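Local coordinates for conserved hypothetical protein (Staphylococcus aureus subsp. aureus, PDB 2AP3) that is of unknown function but belongs to a family of putative cell-wall binding lipoproteins and folds mainly into long, bundled helices, at residues T53-V56 / A62-G65; D76-E81 / N141-L146; F147-Q152 / N161-A166. All coordinates share one frame; numbering follows the deposited sequence.

Contact 1 (T53-V56 / A62-G65); sequences TEDV and AVRG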
ATOM      1  N   THR A  53     -10.355  20.914 -12.694  1.00 18.10           N
ATOM      2  CA  THR A  53     -10.431  20.514 -14.090  1.00 18.68           C
ATOM      3  C   THR A  53     -10.891  21.673 -14.976  1.00 19.35           C
ATOM      4  O   THR A  53     -10.362  21.881 -16.062  1.00 20.24           O
ATOM      5  CB  THR A  53     -11.354  19.263 -14.252  1.00 18.64           C
ATOM      6  OG1 THR A  53     -10.748  18.125 -13.622  1.00 19.08           O
ATOM      7  CG2 THR A  53     -11.620  18.922 -15.715  1.00 18.99           C
ATOM      8  N   GLU A  54     -11.867  22.435 -14.494  1.00 19.67           N
ATOM      9  CA  GLU A  54     -12.355  23.598 -15.233  1.00 20.35           C
ATOM     10  C   GLU A  54     -11.264  24.675 -15.256  1.00 18.77           C
ATOM     11  O   GLU A  54     -10.898  25.229 -16.323  1.00 19.07           O
ATOM     12  CB  GLU A  54     -13.637  24.113 -14.575  1.00 20.39           C
ATOM     13  CG  GLU A  54     -14.406  25.184 -15.362  1.00 23.48           C
ATOM     14  CD  GLU A  54     -15.647  25.682 -14.613  1.00 25.15           C
ATOM     15  OE1 GLU A  54     -16.779  25.219 -14.917  1.00 30.29           O
ATOM     16  OE2 GLU A  54     -15.490  26.534 -13.706  1.00 31.64           O
ATOM     17  N   ASP A  55     -10.690  24.935 -14.078  1.00 17.22           N
ATOM     18  CA  ASP A  55      -9.794  26.065 -13.962  1.00 14.89           C
ATOM     19  C   ASP A  55      -8.512  25.866 -14.767  1.00 14.14           C
ATOM     20  O   ASP A  55      -7.961  26.826 -15.255  1.00 14.03           O
ATOM     21  CB  ASP A  55      -9.471  26.397 -12.499  1.00 14.86           C
ATOM     22  CG  ASP A  55     -10.590  27.126 -11.793  1.00 17.00           C
ATOM     23  OD1 ASP A  55     -11.626  27.446 -12.429  1.00 16.01           O
ATOM     24  OD2 ASP A  55     -10.403  27.391 -10.579  1.00 16.11           O
ATOM     25  N   VAL A  56      -8.073  24.621 -14.935  1.00 14.52           N
ATOM     26  CA  VAL A  56      -6.811  24.396 -15.639  1.00 14.45           C
ATOM     27  C   VAL A  56      -6.841  24.890 -17.085  1.00 14.88           C
ATOM     28  O   VAL A  56      -5.781  25.116 -17.681  1.00 15.18           O
ATOM     29  CB  VAL A  56      -6.335  22.920 -15.527  1.00 14.52           C
ATOM     30  CG1 VAL A  56      -7.097  22.005 -16.466  1.00 15.77           C
ATOM     31  CG2 VAL A  56      -4.818  22.831 -15.769  1.00 15.44           C
ATOM     32  N   ALA A  62      -5.022  34.438 -14.605  1.00 12.65           N
ATOM     33  CA  ALA A  62      -4.787  34.303 -13.173  1.00 12.85           C
ATOM     34  C   ALA A  62      -5.431  33.036 -12.597  1.00 12.05           C
ATOM     35  O   ALA A  62      -4.822  32.349 -11.790  1.00 13.15           O
ATOM     36  CB  ALA A  62      -5.281  35.520 -12.437  1.00 11.01           C
ATOM     37  N   VAL A  63      -6.642  32.731 -13.041  1.00 12.32           N
ATOM     38  CA  VAL A  63      -7.347  31.535 -12.576  1.00 11.22           C
ATOM     39  C   VAL A  63      -6.611  30.305 -13.055  1.00 10.96           C
ATOM     40  O   VAL A  63      -6.361  29.352 -12.282  1.00 11.43           O
ATOM     41  CB  VAL A  63      -8.843  31.532 -13.027  1.00 11.80           C
ATOM     42  CG1 VAL A  63      -9.499  30.199 -12.741  1.00 12.37           C
ATOM     43  CG2 VAL A  63      -9.582  32.654 -12.310  1.00 11.40           C
ATOM     44  N   ARG A  64      -6.228  30.324 -14.321  1.00 11.07           N
ATOM     45  CA  ARG A  64      -5.450  29.203 -14.876  1.00 11.55           C
ATOM     46  C   ARG A  64      -4.122  29.004 -14.156  1.00 11.67           C
ATOM     47  O   ARG A  64      -3.770  27.868 -13.789  1.00 11.20           O
ATOM     48  CB  ARG A  64      -5.242  29.432 -16.375  1.00 12.99           C
ATOM     49  CG  ARG A  64      -4.595  28.249 -17.079  1.00 12.97           C
ATOM     50  CD  ARG A  64      -4.171  28.629 -18.488  1.00 20.31           C
ATOM     51  NE  ARG A  64      -5.313  28.647 -19.374  1.00 23.61           N
ATOM     52  CZ  ARG A  64      -5.252  28.432 -20.683  1.00 24.76           C
ATOM     53  NH1 ARG A  64      -4.085  28.177 -21.260  1.00 24.63           N
ATOM     54  NH2 ARG A  64      -6.366  28.463 -21.402  1.00 23.93           N
ATOM     55  N   GLY A  65      -3.377  30.090 -13.949  1.00 11.02           N
ATOM     56  CA  GLY A  65      -2.072  29.971 -13.307  1.00 11.73           C
ATOM     57  C   GLY A  65      -2.189  29.455 -11.894  1.00 11.03           C
ATOM     58  O   GLY A  65      -1.390  28.624 -11.447  1.00 11.41           O
TER
HETATM   59  O   HOH W   1      -7.805  28.629  -9.963  1.00 16.61           O

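Contact 2 (D76-E81 / N141-L146); sequences DDRLKE and NSEKTL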
ATOM      1  N   ASP A  76       2.492  17.120  -4.841  1.00 11.09           N
ATOM      2  CA  ASP A  76       3.393  17.070  -3.663  1.00 10.88           C
ATOM      3  C   ASP A  76       2.665  16.586  -2.409  1.00 11.05           C
ATOM      4  O   ASP A  76       3.203  15.785  -1.635  1.00 11.93           O
ATOM      5  CB  ASP A  76       4.073  18.426  -3.389  1.00 11.39           C
ATOM      6  CG  ASP A  76       5.050  18.804  -4.454  1.00 14.34           C
ATOM      7  OD1 ASP A  76       5.626  17.917  -5.118  1.00 13.46           O
ATOM      8  OD2 ASP A  76       5.268  20.029  -4.619  1.00 16.74           O
ATOM      9  N   ASP A  77       1.437  17.062  -2.226  1.00 11.66           N
ATOM     10  CA  ASP A  77       0.689  16.765  -1.017  1.00 12.34           C
ATOM     11  C   ASP A  77       0.333  15.287  -0.974  1.00 12.48           C
ATOM     12  O   ASP A  77       0.382  14.652   0.075  1.00 12.68           O
ATOM     13  CB  ASP A  77      -0.609  17.595  -0.982  1.00 13.00           C
ATOM     14  CG  ASP A  77      -0.371  19.050  -0.660  1.00 15.32           C
ATOM     15  OD1 ASP A  77       0.745  19.415  -0.247  1.00 17.25           O
ATOM     16  OD2 ASP A  77      -1.343  19.828  -0.862  1.00 19.44           O
ATOM     17  N   ARG A  78      -0.027  14.739  -2.125  1.00 12.17           N
ATOM     18  CA  ARG A  78      -0.372  13.319  -2.181  1.00 11.75           C
ATOM     19  C   ARG A  78       0.852  12.457  -1.923  1.00 11.71           C
ATOM     20  O   ARG A  78       0.806  11.509  -1.145  1.00 12.64           O
ATOM     21  CB  ARG A  78      -1.030  12.979  -3.519  1.00 12.33           C
ATOM     22  CG  ARG A  78      -2.456  13.529  -3.596  1.00 11.38           C
ATOM     23  CD  ARG A  78      -3.120  13.223  -4.951  1.00 11.98           C
ATOM     24  NE  ARG A  78      -2.557  13.988  -6.067  1.00 11.40           N
ATOM     25  CZ  ARG A  78      -2.217  13.467  -7.242  1.00 14.40           C
ATOM     26  NH1 ARG A  78      -2.375  12.170  -7.490  1.00 13.26           N
ATOM     27  NH2 ARG A  78      -1.729  14.266  -8.189  1.00 13.50           N
ATOM     28  N   LEU A  79       1.979  12.811  -2.541  1.00 10.99           N
ATOM     29  CA  LEU A  79       3.208  12.083  -2.253  1.00 11.47           C
ATOM     30  C   LEU A  79       3.631  12.177  -0.786  1.00 12.02           C
ATOM     31  O   LEU A  79       4.097  11.180  -0.189  1.00 11.76           O
ATOM     32  CB  LEU A  79       4.331  12.603  -3.149  1.00 11.36           C
ATOM     33  CG  LEU A  79       4.191  12.246  -4.622  1.00  9.99           C
ATOM     34  CD1 LEU A  79       5.110  13.109  -5.495  1.00 13.70           C
ATOM     35  CD2 LEU A  79       4.449  10.720  -4.876  1.00 12.13           C
ATOM     36  N   LYS A  80       3.472  13.348  -0.190  1.00 11.18           N
ATOM     37  CA  LYS A  80       3.868  13.535   1.204  1.00 12.69           C
ATOM     38  C   LYS A  80       2.980  12.658   2.100  1.00 12.01           C
ATOM     39  O   LYS A  80       3.472  11.933   2.992  1.00 12.95           O
ATOM     40  CB  LYS A  80       3.761  15.007   1.586  1.00 13.08           C
ATOM     41  CG  LYS A  80       4.181  15.335   3.022  1.00 16.75           C
ATOM     42  CD  LYS A  80       5.613  14.882   3.316  1.00 18.45           C
ATOM     43  CE  LYS A  80       6.616  15.651   2.451  1.00 21.12           C
ATOM     44  NZ  LYS A  80       8.047  15.216   2.640  1.00 24.80           N
ATOM     45  N   GLU A  81       1.669  12.703   1.875  1.00 12.36           N
ATOM     46  CA  GLU A  81       0.774  11.856   2.651  1.00 12.95           C
ATOM     47  C   GLU A  81       1.121  10.376   2.454  1.00 12.48           C
ATOM     48  O   GLU A  81       1.141   9.598   3.417  1.00 13.11           O
ATOM     49  CB  GLU A  81      -0.692  12.175   2.284  1.00 13.46           C
ATOM     50  CG  GLU A  81      -1.735  11.524   3.176  1.00 16.73           C
ATOM     51  CD  GLU A  81      -1.607  11.853   4.666  1.00 18.88           C
ATOM     52  OE1 GLU A  81      -1.141  12.957   5.061  1.00 20.44           O
ATOM     53  OE2 GLU A  81      -2.032  10.992   5.451  1.00 24.06           O
ATOM     54  N   ASN A 141       4.248  11.378  -9.600  1.00 12.08           N
ATOM     55  CA  ASN A 141       5.324  12.189 -10.131  1.00 12.54           C
ATOM     56  C   ASN A 141       5.145  12.527 -11.607  1.00 12.60           C
ATOM     57  O   ASN A 141       5.471  13.642 -12.002  1.00 13.30           O
ATOM     58  CB  ASN A 141       6.672  11.550  -9.843  1.00 12.15           C
ATOM     59  CG  ASN A 141       7.151  11.838  -8.416  1.00 12.37           C
ATOM     60  OD1 ASN A 141       7.389  10.922  -7.594  1.00 14.84           O
ATOM     61  ND2 ASN A 141       7.293  13.111  -8.113  1.00 10.70           N
ATOM     62  N   SER A 142       4.594  11.604 -12.405  1.00 12.06           N
ATOM     63  CA  SER A 142       4.385  11.897 -13.843  1.00 11.87           C
ATOM     64  C   SER A 142       3.265  12.933 -14.069  1.00 12.17           C
ATOM     65  O   SER A 142       3.296  13.694 -15.053  1.00 13.25           O
ATOM     66  CB  SER A 142       4.156  10.620 -14.657  1.00 12.57           C
ATOM     67  OG  SER A 142       2.935  10.039 -14.290  1.00 12.92           O
ATOM     68  N   GLU A 143       2.328  13.009 -13.119  1.00 11.65           N
ATOM     69  CA  GLU A 143       1.309  14.078 -13.121  1.00 12.89           C
ATOM     70  C   GLU A 143       2.011  15.404 -12.836  1.00 12.46           C
ATOM     71  O   GLU A 143       1.824  16.388 -13.565  1.00 12.78           O
ATOM     72  CB  GLU A 143       0.211  13.797 -12.090  1.00 12.79           C
ATOM     73  CG  GLU A 143      -0.717  12.640 -12.552  1.00 12.96           C
ATOM     74  CD  GLU A 143      -1.677  12.090 -11.505  1.00 17.45           C
ATOM     75  OE1 GLU A 143      -1.485  12.309 -10.302  1.00 18.11           O
ATOM     76  OE2 GLU A 143      -2.621  11.360 -11.915  1.00 23.54           O
ATOM     77  N   LYS A 144       2.825  15.409 -11.779  1.00 11.54           N
ATOM     78  CA  LYS A 144       3.608  16.584 -11.435  1.00 12.31           C
ATOM     79  C   LYS A 144       4.434  17.109 -12.631  1.00 11.60           C
ATOM     80  O   LYS A 144       4.480  18.309 -12.895  1.00 13.08           O
ATOM     81  CB  LYS A 144       4.456  16.353 -10.190  1.00 11.90           C
ATOM     82  CG  LYS A 144       5.208  17.645  -9.751  1.00 12.36           C
ATOM     83  CD  LYS A 144       6.009  17.488  -8.444  1.00 12.04           C
ATOM     84  CE  LYS A 144       6.931  18.698  -8.193  1.00 14.61           C
ATOM     85  NZ  LYS A 144       7.687  18.482  -6.920  1.00 13.48           N
ATOM     86  N   THR A 145       5.067  16.199 -13.369  1.00 12.55           N
ATOM     87  CA  THR A 145       5.841  16.570 -14.554  1.00 12.99           C
ATOM     88  C   THR A 145       4.966  17.299 -15.595  1.00 12.68           C
ATOM     89  O   THR A 145       5.374  18.311 -16.160  1.00 14.18           O
ATOM     90  CB  THR A 145       6.485  15.313 -15.133  1.00 13.17           C
ATOM     91  OG1 THR A 145       7.450  14.842 -14.193  1.00 15.49           O
ATOM     92  CG2 THR A 145       7.163  15.584 -16.452  1.00 14.56           C
ATOM     93  N   LEU A 146       3.758  16.793 -15.819  1.00 13.14           N
ATOM     94  CA  LEU A 146       2.845  17.501 -16.724  1.00 13.08           C
ATOM     95  C   LEU A 146       2.509  18.885 -16.163  1.00 11.95           C
ATOM     96  O   LEU A 146       2.517  19.864 -16.910  1.00 12.77           O
ATOM     97  CB  LEU A 146       1.587  16.691 -16.975  1.00 13.17           C
ATOM     98  CG  LEU A 146       0.427  17.391 -17.703  1.00 13.48           C
ATOM     99  CD1 LEU A 146       0.890  17.951 -19.064  1.00 14.73           C
ATOM    100  CD2 LEU A 146      -0.773  16.474 -17.871  1.00 14.82           C
TER
HETATM  101  O   HOH W   2       7.054  21.492  -6.047  1.00 21.72           O

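Contact 3 (F147-Q152 / N161-A166); sequences FKYLNQ and NEKSKA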
ATOM      1  N   PHE A 147       2.216  18.971 -14.872  1.00 11.86           N
ATOM      2  CA  PHE A 147       1.815  20.278 -14.330  1.00 11.80           C
ATOM      3  C   PHE A 147       2.936  21.306 -14.370  1.00 12.58           C
ATOM      4  O   PHE A 147       2.672  22.493 -14.652  1.00 12.98           O
ATOM      5  CB  PHE A 147       1.208  20.145 -12.923  1.00 12.43           C
ATOM      6  CG  PHE A 147       0.080  19.151 -12.840  1.00 12.54           C
ATOM      7  CD1 PHE A 147      -0.847  19.030 -13.869  1.00 14.80           C
ATOM      8  CD2 PHE A 147      -0.031  18.310 -11.735  1.00 13.48           C
ATOM      9  CE1 PHE A 147      -1.899  18.081 -13.813  1.00 13.19           C
ATOM     10  CE2 PHE A 147      -1.067  17.353 -11.665  1.00 12.35           C
ATOM     11  CZ  PHE A 147      -2.013  17.257 -12.707  1.00 13.70           C
ATOM     12  N   LYS A 148       4.172  20.871 -14.122  1.00 12.15           N
ATOM     13  CA  LYS A 148       5.324  21.765 -14.247  1.00 13.01           C
ATOM     14  C   LYS A 148       5.467  22.284 -15.675  1.00 13.76           C
ATOM     15  O   LYS A 148       5.799  23.459 -15.896  1.00 13.67           O
ATOM     16  CB  LYS A 148       6.598  21.069 -13.818  1.00 12.29           C
ATOM     17  CG  LYS A 148       6.735  20.946 -12.309  1.00 13.66           C
ATOM     18  CD  LYS A 148       8.126  20.370 -11.882  1.00 14.16           C
ATOM     19  CE  LYS A 148       9.337  21.204 -12.357  1.00 16.68           C
ATOM     20  NZ  LYS A 148      10.614  20.544 -11.966  1.00 18.36           N
ATOM     21  N   TYR A 149       5.202  21.411 -16.647  1.00 13.73           N
ATOM     22  CA  TYR A 149       5.248  21.822 -18.044  1.00 14.84           C
ATOM     23  C   TYR A 149       4.213  22.918 -18.330  1.00 14.78           C
ATOM     24  O   TYR A 149       4.476  23.880 -19.043  1.00 15.79           O
ATOM     25  CB  TYR A 149       5.079  20.592 -18.939  1.00 15.90           C
ATOM     26  CG  TYR A 149       4.917  20.901 -20.411  1.00 16.29           C
ATOM     27  CD1 TYR A 149       5.979  21.383 -21.171  1.00 18.45           C
ATOM     28  CD2 TYR A 149       3.698  20.691 -21.040  1.00 17.67           C
ATOM     29  CE1 TYR A 149       5.818  21.662 -22.519  1.00 18.62           C
ATOM     30  CE2 TYR A 149       3.531  20.960 -22.408  1.00 19.75           C
ATOM     31  CZ  TYR A 149       4.603  21.449 -23.135  1.00 19.49           C
ATOM     32  OH  TYR A 149       4.472  21.735 -24.484  1.00 20.81           O
ATOM     33  N   LEU A 150       3.043  22.809 -17.718  1.00 13.35           N
ATOM     34  CA  LEU A 150       2.040  23.876 -17.876  1.00 13.66           C
ATOM     35  C   LEU A 150       2.423  25.203 -17.210  1.00 15.90           C
ATOM     36  O   LEU A 150       1.844  26.245 -17.570  1.00 15.95           O
ATOM     37  CB  LEU A 150       0.691  23.439 -17.276  1.00 13.35           C
ATOM     38  CG  LEU A 150       0.065  22.137 -17.798  1.00 13.52           C
ATOM     39  CD1 LEU A 150      -1.193  21.817 -17.040  1.00 12.83           C
ATOM     40  CD2 LEU A 150      -0.235  22.233 -19.287  1.00 16.26           C
ATOM     41  N   ASN A 151       3.323  25.160 -16.216  1.00 17.14           N
ATOM     42  CA  ASN A 151       3.724  26.333 -15.375  1.00 19.69           C
ATOM     43  C   ASN A 151       4.877  27.144 -15.978  1.00 21.48           C
ATOM     44  O   ASN A 151       5.534  27.969 -15.298  1.00 23.71           O
ATOM     45  CB  ASN A 151       4.109  25.871 -13.952  1.00 19.36           C
ATOM     46  CG  ASN A 151       4.154  27.018 -12.938  1.00 20.63           C
ATOM     47  OD1 ASN A 151       3.302  27.926 -12.953  1.00 23.41           O
ATOM     48  ND2 ASN A 151       5.136  26.981 -12.049  1.00 23.40           N
ATOM     49  N   GLN A 152       5.158  26.887 -17.246  1.00 22.14           N
ATOM     50  CA  GLN A 152       6.092  27.729 -17.983  1.00 22.78           C
ATOM     51  C   GLN A 152       5.418  28.256 -19.222  1.00 21.95           C
ATOM     52  O   GLN A 152       4.403  27.729 -19.656  1.00 21.67           O
ATOM     53  CB  GLN A 152       7.347  26.959 -18.384  1.00 23.59           C
ATOM     54  CG  GLN A 152       7.176  25.443 -18.503  1.00 28.22           C
ATOM     55  CD  GLN A 152       7.032  24.926 -19.931  1.00 32.02           C
ATOM     56  OE1 GLN A 152       6.206  25.399 -20.735  1.00 31.81           O
ATOM     57  NE2 GLN A 152       7.819  23.898 -20.240  1.00 35.20           N
ATOM     58  N   ASN A 161      -0.055  16.196 -24.703  1.00 16.58           N
ATOM     59  CA  ASN A 161      -0.428  14.838 -25.081  1.00 17.74           C
ATOM     60  C   ASN A 161       0.681  13.839 -24.807  1.00 18.67           C
ATOM     61  O   ASN A 161       0.422  12.745 -24.333  1.00 19.77           O
ATOM     62  CB  ASN A 161      -0.829  14.780 -26.556  1.00 17.55           C
ATOM     63  CG  ASN A 161      -2.126  15.518 -26.836  1.00 17.76           C
ATOM     64  OD1 ASN A 161      -2.845  15.912 -25.922  1.00 18.35           O
ATOM     65  ND2 ASN A 161      -2.429  15.711 -28.118  1.00 18.16           N
ATOM     66  N   GLU A 162       1.913  14.257 -25.074  1.00 20.60           N
ATOM     67  CA  GLU A 162       3.093  13.406 -24.900  1.00 22.73           C
ATOM     68  C   GLU A 162       3.302  13.097 -23.429  1.00 22.56           C
ATOM     69  O   GLU A 162       3.672  11.982 -23.058  1.00 24.15           O
ATOM     70  CB  GLU A 162       4.318  14.113 -25.474  1.00 22.61           C
ATOM     71  CG  GLU A 162       5.628  13.322 -25.391  1.00 25.86           C
ATOM     72  CD  GLU A 162       6.826  14.151 -25.826  1.00 25.48           C
ATOM     73  OE1 GLU A 162       6.631  15.237 -26.422  1.00 33.14           O
ATOM     74  OE2 GLU A 162       7.971  13.717 -25.562  1.00 32.40           O
ATOM     75  N   LYS A 163       3.041  14.073 -22.577  1.00 22.50           N
ATOM     76  CA  LYS A 163       3.186  13.842 -21.141  1.00 22.78           C
ATOM     77  C   LYS A 163       2.024  13.058 -20.549  1.00 22.46           C
ATOM     78  O   LYS A 163       2.185  12.318 -19.558  1.00 22.26           O
ATOM     79  CB  LYS A 163       3.430  15.171 -20.435  1.00 22.74           C
ATOM     80  CG  LYS A 163       4.758  15.748 -20.880  1.00 24.22           C
ATOM     81  CD  LYS A 163       5.020  17.149 -20.401  1.00 26.16           C
ATOM     82  CE  LYS A 163       6.115  17.826 -21.236  1.00 28.80           C
ATOM     83  NZ  LYS A 163       7.345  17.011 -21.451  1.00 28.41           N
ATOM     84  N   SER A 164       0.853  13.217 -21.165  1.00 21.76           N
ATOM     85  CA  SER A 164      -0.357  12.505 -20.791  1.00 22.29           C
ATOM     86  C   SER A 164      -0.268  10.996 -21.038  1.00 22.62           C
ATOM     87  O   SER A 164      -0.658  10.203 -20.185  1.00 22.89           O
ATOM     88  CB  SER A 164      -1.533  13.062 -21.565  1.00 22.15           C
ATOM     89  OG  SER A 164      -1.933  14.296 -21.022  1.00 21.89           O
ATOM     90  N   LYS A 165       0.217  10.606 -22.213  1.00 23.31           N
ATOM     91  CA  LYS A 165       0.411   9.171 -22.495  1.00 24.12           C
ATOM     92  C   LYS A 165       1.287   8.465 -21.437  1.00 22.92           C
ATOM     93  O   LYS A 165       0.980   7.334 -21.028  1.00 22.63           O
ATOM     94  CB  LYS A 165       0.902   8.911 -23.939  1.00 24.11           C
ATOM     95  CG  LYS A 165       2.071   9.769 -24.423  1.00 26.28           C
ATOM     96  CD  LYS A 165       2.765   9.212 -25.674  1.00 26.01           C
ATOM     97  CE  LYS A 165       3.827  10.191 -26.199  1.00 27.83           C
ATOM     98  NZ  LYS A 165       4.883   9.567 -27.041  1.00 29.58           N
ATOM     99  N   ALA A 166       2.343   9.134 -20.967  1.00 21.89           N
ATOM    100  CA  ALA A 166       3.205   8.577 -19.914  1.00 20.52           C
ATOM    101  C   ALA A 166       2.438   8.373 -18.599  1.00 19.07           C
ATOM    102  O   ALA A 166       2.581   7.329 -17.948  1.00 18.24           O
ATOM    103  CB  ALA A 166       4.404   9.456 -19.690  1.00 21.33           C
TER

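Contact 1 (T53-V56 / A62-G65)
Val56 and Arg64 bring their CA atoms within 5.1 Å of each other where the loop after helix 33-50 folds back on the first turns of helix 61-96. Backbone meets backbone here without a direct hydrogen bond; instead the CA-H of Arg64 points at Asp55 O, with 3.5 Å between Arg64 CA and Asp55 O and an angle of 153° at the hydrogen. The next carbonyl, Val56 O, rests 3.4 Å from CG of Arg64, beside the root of that side chain. Its polar end is held by the same connection, since NE bonds to Ser58 O and NH2 weakly to Asn57 O.

The other side-chain contact is formed by Asp55 and Val63. With Val63 CG1 placed anti to its own backbone N (chi1 171°), this methyl sits over the face of the Asp55 carboxylate, 3.4 Å from Asp55 CG and almost equally far from both oxygens. A water then bridges the segments, donating to Asp55 OD2 at 2.9 Å and to Val63 O at 2.8 Å. With no direct hydrogen bond, this surface contact rests on van der Waals, CH...O and water-mediated contacts; Arg64 NE on Ser58 O gives the firmer polar grip.

Contact 2 (D76-E81 / N141-L146)
Two salt bridges, Asp76 with Lys144 and Arg78 with Glu143, link helix 61-96 to helix 109-150, with Leu79 and Asn141 packed beside them. The short helical segments run nearly antiparallel, at 161°, with their axes 10.4 Å apart.

Of the charged pairs, Arg78 and Glu143 are the buried one. Arg78 reaches across end-on and grips a single oxygen with both terminal nitrogens: Arg78 NH1 lies 3.0 Å and Arg78 NH2 2.9 Å from Glu143 OE1. That oxygen lies in the guanidinium plane, whereas the carboxylate is turned 46° against it; NH1 comes in nearly along the C-O axis and NH2 on the anti side, well out of the carboxylate plane. The other carboxylate oxygen, Glu143 OE2, bonds to Tyr171 OH, and Arg78 NE bonds to Asn74 OD1, so both groups are fixed in rotation. Their mutual pairing, with the further bonds to Asn74 and Tyr171, probably offsets the cost of burying both charges.

Asp76 and Lys144 form the second bridge, between partly exposed residues. An extended lysine chain carries NZ to 2.8 Å from Asp76 OD1, on the syn side of that oxygen. A water closes a small ring by donating to Asp76 OD2 at 2.7 Å and accepting from Lys144 NZ at 3.2 Å.

Apolar contact comes from Leu79, whose CD1 lies 3.8 Å from CG of Asn141, the two side chains meeting at an oblique angle; Leu79 also packs on Val140 and Lys137.

The Arg78 side chain also touches Leu45 of helix 33-50, and Glu143 touches Ile167 of helix 157-195. Charged pairs thus join neighbouring helices across their interface in a long antiparallel helical bundle.

Contact 3 (F147-Q152 / N161-A166)
Tyr149 and Lys163 make the whole contact between segments 147-152 and 161-166, near the ends of the two arms of a helical hairpin. Only 93 Å² is buried, and the nearest CA atoms, those of Tyr149 and Lys163, stay 8.8 Å apart, so long side chains must span the gap.

The tight part is a lysine methylene on an aromatic face. Lys163 CE lies 3.4 Å above the ring plane of Tyr149, offset toward the rim near CG, and its distance to the ring centroid is 3.6 Å, a CH-pi contact. The preceding carbon, Lys163 CD, presses on Tyr149 CB at 3.7 Å, and the two side chains cross at about a right angle. A bend at the last torsion (chi4 -48°) places NZ over the same face, 4.9 Å from the centroid and 23° off the ring normal, in a longer cation-pi contact. The root of Lys163 packs on Leu146 of the other helix.

Away from this pair the two segments do not touch, with solvent-facing residues such as Glu162 beside it; the chain then runs through Asn151 and Gln152 into the connecting loop. The far end of the tyrosine is secured there, for the phenol oxygen is bound by the backbone N-H of Thr156, with Tyr149 OH as the acceptor.

In the fold
From the N terminus, contact 1 closes first, shutting the short turn between helix 33-50 and helix 61-96. Contact 2 closes a much longer loop, bringing the middle of helix 61-96 against helix 109-150 across 59 intervening residues. Contact 3 shuts the turn into helix 157-195. The three follow one another in series, without nesting or crossing. Contacts 1 and 2 share helix 61-96, contacts 2 and 3 share helix 109-150. In space, contacts 1 and 3 touch where Val56 CG2 meets Leu150 CD1 at 4.0 Å, joining the loop before helix 61-96 to the end of helix 109-150, while Leu146 packs on Ser164 to connect contact 2 with contact 3.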